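Local coordinates for similar to hydroxylamine oxidoreductase (Kuenenia stuttgartiensis, PDB 6H5L), which belongs to the hydroxylamine oxidoreductase-like multiheme cytochromes, forms part of a 60-heme reductase complex and probably passes electrons through its c-type hemes, at residues G167-L172 / I301-T306. Residues are numbered along the deposited sequence; the frame is centred on the assembly and turned at random.
Sequences GRPNHL and IWRMGT. With HEC (heme c), chain H.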
loop_
_atom_site.group_PDB
_atom_site.type_symbol
_atom_site.label_atom_id
_atom_site.label_comp_id
_atom_site.label_asym_id
_atom_site.label_seq_id
_atom_site.Cartn_x
_atom_site.Cartn_y
_atom_site.Cartn_z
ATOM N N GLY A 167 50.683 -0.310 -21.606
ATOM C CA GLY A 167 51.556 0.835 -21.451
ATOM C C GLY A 167 50.799 2.125 -21.197
ATOM O O GLY A 167 49.571 2.168 -21.110
ATOM N N ARG A 168 51.569 3.205 -21.073
ATOM C CA ARG A 168 50.979 4.518 -20.867
ATOM C C ARG A 168 50.204 4.955 -22.111
ATOM O O ARG A 168 50.576 4.611 -23.238
ATOM C CB ARG A 168 52.060 5.546 -20.537
ATOM C CG ARG A 168 52.634 5.427 -19.131
ATOM C CD ARG A 168 53.351 6.706 -18.716
ATOM N NE ARG A 168 54.765 6.717 -19.075
ATOM C CZ ARG A 168 55.480 7.824 -19.253
ATOM N NH1 ARG A 168 54.905 9.013 -19.126
ATOM N NH2 ARG A 168 56.764 7.744 -19.570
ATOM N N PRO A 169 49.113 5.718 -21.936
ATOM C CA PRO A 169 48.564 6.165 -20.651
ATOM C C PRO A 169 47.676 5.127 -19.970
ATOM O O PRO A 169 47.011 4.342 -20.647
ATOM C CB PRO A 169 47.730 7.400 -21.033
ATOM C CG PRO A 169 48.069 7.700 -22.470
ATOM C CD PRO A 169 48.443 6.384 -23.062
ATOM N N ASN A 170 47.670 5.139 -18.640
ATOM C CA ASN A 170 46.805 4.280 -17.841
ATOM C C ASN A 170 46.848 4.782 -16.403
ATOM O O ASN A 170 47.630 5.673 -16.061
ATOM C CB ASN A 170 47.209 2.804 -17.937
ATOM C CG ASN A 170 48.662 2.561 -17.555
ATOM O OD1 ASN A 170 49.176 3.131 -16.593
ATOM N ND2 ASN A 170 49.330 1.699 -18.311
ATOM N N HIS A 171 46.006 4.187 -15.557
ATOM C CA HIS A 171 45.929 4.619 -14.166
ATOM C C HIS A 171 47.048 4.031 -13.317
ATOM O O HIS A 171 47.506 4.683 -12.373
ATOM C CB HIS A 171 44.570 4.240 -13.578
ATOM C CG HIS A 171 43.409 4.770 -14.359
ATOM N ND1 HIS A 171 42.380 3.968 -14.802
ATOM C CD2 HIS A 171 43.118 6.023 -14.781
ATOM C CE1 HIS A 171 41.505 4.704 -15.463
ATOM N NE2 HIS A 171 41.928 5.955 -15.465
ATOM N N LEU A 172 47.496 2.814 -13.632
ATOM C CA LEU A 172 48.546 2.175 -12.841
ATOM C C LEU A 172 49.827 3.002 -12.852
ATOM O O LEU A 172 50.438 3.238 -11.803
ATOM C CB LEU A 172 48.813 0.766 -13.370
ATOM C CG LEU A 172 49.978 0.011 -12.723
ATOM C CD1 LEU A 172 49.682 -0.309 -11.263
ATOM C CD2 LEU A 172 50.301 -1.254 -13.504
ATOM N N ILE A 301 43.367 2.089 -29.000
ATOM C CA ILE A 301 44.046 2.018 -30.294
ATOM C C ILE A 301 44.718 3.334 -30.650
ATOM O O ILE A 301 45.917 3.365 -30.959
ATOM C CB ILE A 301 43.080 1.583 -31.431
ATOM C CG1 ILE A 301 42.484 0.186 -31.123
ATOM C CG2 ILE A 301 43.775 1.598 -32.775
ATOM C CD1 ILE A 301 41.414 -0.249 -32.114
ATOM N N TRP A 302 43.941 4.403 -30.641
ATOM C CA TRP A 302 44.451 5.753 -30.964
ATOM C C TRP A 302 44.879 6.420 -29.667
ATOM O O TRP A 302 45.210 7.550 -29.719
ATOM C CB TRP A 302 43.385 6.600 -31.649
ATOM C CG TRP A 302 43.093 6.274 -33.072
ATOM C CD1 TRP A 302 42.032 5.572 -33.531
ATOM C CD2 TRP A 302 43.852 6.640 -34.227
ATOM N NE1 TRP A 302 42.066 5.487 -34.884
ATOM C CE2 TRP A 302 43.174 6.123 -35.343
ATOM C CE3 TRP A 302 45.028 7.355 -34.438
ATOM C CZ2 TRP A 302 43.637 6.293 -36.641
ATOM C CZ3 TRP A 302 45.481 7.526 -35.717
ATOM C CH2 TRP A 302 44.800 6.998 -36.802
ATOM N N ARG A 303 45.045 5.626 -28.628
ATOM C CA ARG A 303 45.238 5.970 -27.213
ATOM C C ARG A 303 44.925 7.430 -26.909
ATOM O O ARG A 303 43.795 7.717 -26.764
ATOM C CB ARG A 303 46.673 5.591 -26.859
ATOM C CG ARG A 303 47.037 4.187 -27.292
ATOM C CD ARG A 303 46.423 3.061 -26.514
ATOM N NE ARG A 303 46.591 3.235 -25.101
ATOM C CZ ARG A 303 47.502 2.677 -24.341
ATOM N NH1 ARG A 303 48.431 1.908 -24.842
ATOM N NH2 ARG A 303 47.471 2.881 -23.051
ATOM N N MET A 304 45.862 8.345 -27.004
ATOM C CA MET A 304 45.554 9.703 -26.589
ATOM C C MET A 304 45.223 10.613 -27.760
ATOM O O MET A 304 44.639 11.682 -27.549
ATOM C CB MET A 304 46.711 10.298 -25.777
ATOM C CG MET A 304 46.340 11.570 -25.007
ATOM S SD MET A 304 47.612 12.154 -23.869
ATOM C CE MET A 304 46.859 13.656 -23.241
ATOM N N GLY A 305 45.542 10.198 -28.984
ATOM C CA GLY A 305 45.427 11.055 -30.141
ATOM C C GLY A 305 46.679 11.838 -30.453
ATOM O O GLY A 305 46.673 12.637 -31.398
ATOM N N THR A 306 47.751 11.634 -29.690
ATOM C CA THR A 306 49.003 12.357 -29.869
ATOM C C THR A 306 50.044 11.561 -30.640
ATOM O O THR A 306 50.755 12.131 -31.472
ATOM C CB THR A 306 49.582 12.753 -28.509
ATOM O OG1 THR A 306 49.748 11.582 -27.700
ATOM C CG2 THR A 306 48.651 13.722 -27.800
HETATM FE FE HEC H . 41.123 7.518 -16.421
HETATM C CHA HEC H . 43.930 7.162 -18.350
HETATM C CHB HEC H . 39.323 5.658 -18.702
HETATM C CHC HEC H . 38.331 7.679 -14.398
HETATM C CHD HEC H . 42.698 9.780 -14.395
HETATM N NA HEC H . 41.543 6.594 -18.197
HETATM C C1A HEC H . 42.782 6.554 -18.809
HETATM C C2A HEC H . 42.653 5.761 -20.016
HETATM C C3A HEC H . 41.388 5.349 -20.113
HETATM C C4A HEC H . 40.659 5.863 -18.971
HETATM C CMA HEC H . 40.801 4.476 -21.243
HETATM C CAA HEC H . 43.779 5.440 -21.019
HETATM C CBA HEC H . 43.750 6.457 -22.150
HETATM C CGA HEC H . 44.634 5.972 -23.265
HETATM O O1A HEC H . 45.141 6.829 -24.025
HETATM O O2A HEC H . 44.840 4.737 -23.388
HETATM N NB HEC H . 39.171 6.836 -16.552
HETATM C C1B HEC H . 38.672 6.003 -17.537
HETATM C C2B HEC H . 37.356 5.557 -17.124
HETATM C C3B HEC H . 37.081 6.118 -15.940
HETATM C C4B HEC H . 38.219 6.933 -15.554
HETATM C CMB HEC H . 36.436 4.620 -17.942
HETATM C CAB HEC H . 35.793 5.950 -15.101
HETATM C CBB HEC H . 35.593 4.499 -14.607
HETATM N NC HEC H . 40.593 8.558 -14.742
HETATM C C1C HEC H . 39.422 8.436 -14.020
HETATM C C2C HEC H . 39.631 9.044 -12.718
HETATM C C3C HEC H . 40.732 9.804 -12.834
HETATM C C4C HEC H . 41.428 9.393 -14.033
HETATM C CMC HEC H . 38.454 9.361 -11.766
HETATM C CAC HEC H . 41.352 10.748 -11.777
HETATM C CBC HEC H . 42.183 9.925 -10.775
HETATM N ND HEC H . 43.030 8.327 -16.365
HETATM C C1D HEC H . 43.436 9.294 -15.452
HETATM C C2D HEC H . 44.775 9.717 -15.785
HETATM C C3D HEC H . 45.162 8.900 -17.025
HETATM C C4D HEC H . 44.018 8.064 -17.310
HETATM C CMD HEC H . 45.613 10.774 -15.037
HETATM C CAD HEC H . 46.485 8.940 -17.816
HETATM C CBD HEC H . 47.670 8.650 -16.904
HETATM C CGD HEC H . 48.923 8.647 -17.733
HETATM O O1D HEC H . 49.616 7.598 -17.770
HETATM O O2D HEC H . 49.216 9.695 -18.365
#
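Arg303 reaches from the loop 301-306 to the backbone of the loop 167-172. Its NH2 donates a nearly straight hydrogen bond to Gly167 O (2.9 Å, 163°). The oxygen lies close to the guanidinium plane, but the donor sits well above the carbonyl plane. A second bond, from NH2 to Pro169 O, is weak and strongly bent (121°). Arg303 NH1 bonds Val166 O, of the residue just before Gly167.

The same guanidinium holds a heme propionate. Arg303 NE bonds HEC O2A at 2.9 Å, and NH2 also reaches O2A at 3.2 Å. The arginine chain bends at chi2 and chi3 on the way to the propionate and the carbonyls. Opposite charges, if both groups are ionised, would favour this contact. The other propionate accepts a hydrogen bond at O1D from Asn170 N (3.3 Å).

Packing accompanies these bonds. Pro169 follows a cis peptide bond, and its CD lies over one face of the Arg303 guanidinium, 3.6 Å from NH2. Pro169 CG touches Met304 CB more loosely (4.4 Å). Met304 itself packs on Phe465 of helix 455-476.

His171 NE2 binds the heme iron at 2.0 Å, and His233 binds the same iron. This is a bis-histidine heme c site of a multiheme cytochrome, where one loop supplies an axial ligand and the other an arginine that hydrogen-bonds a propionate.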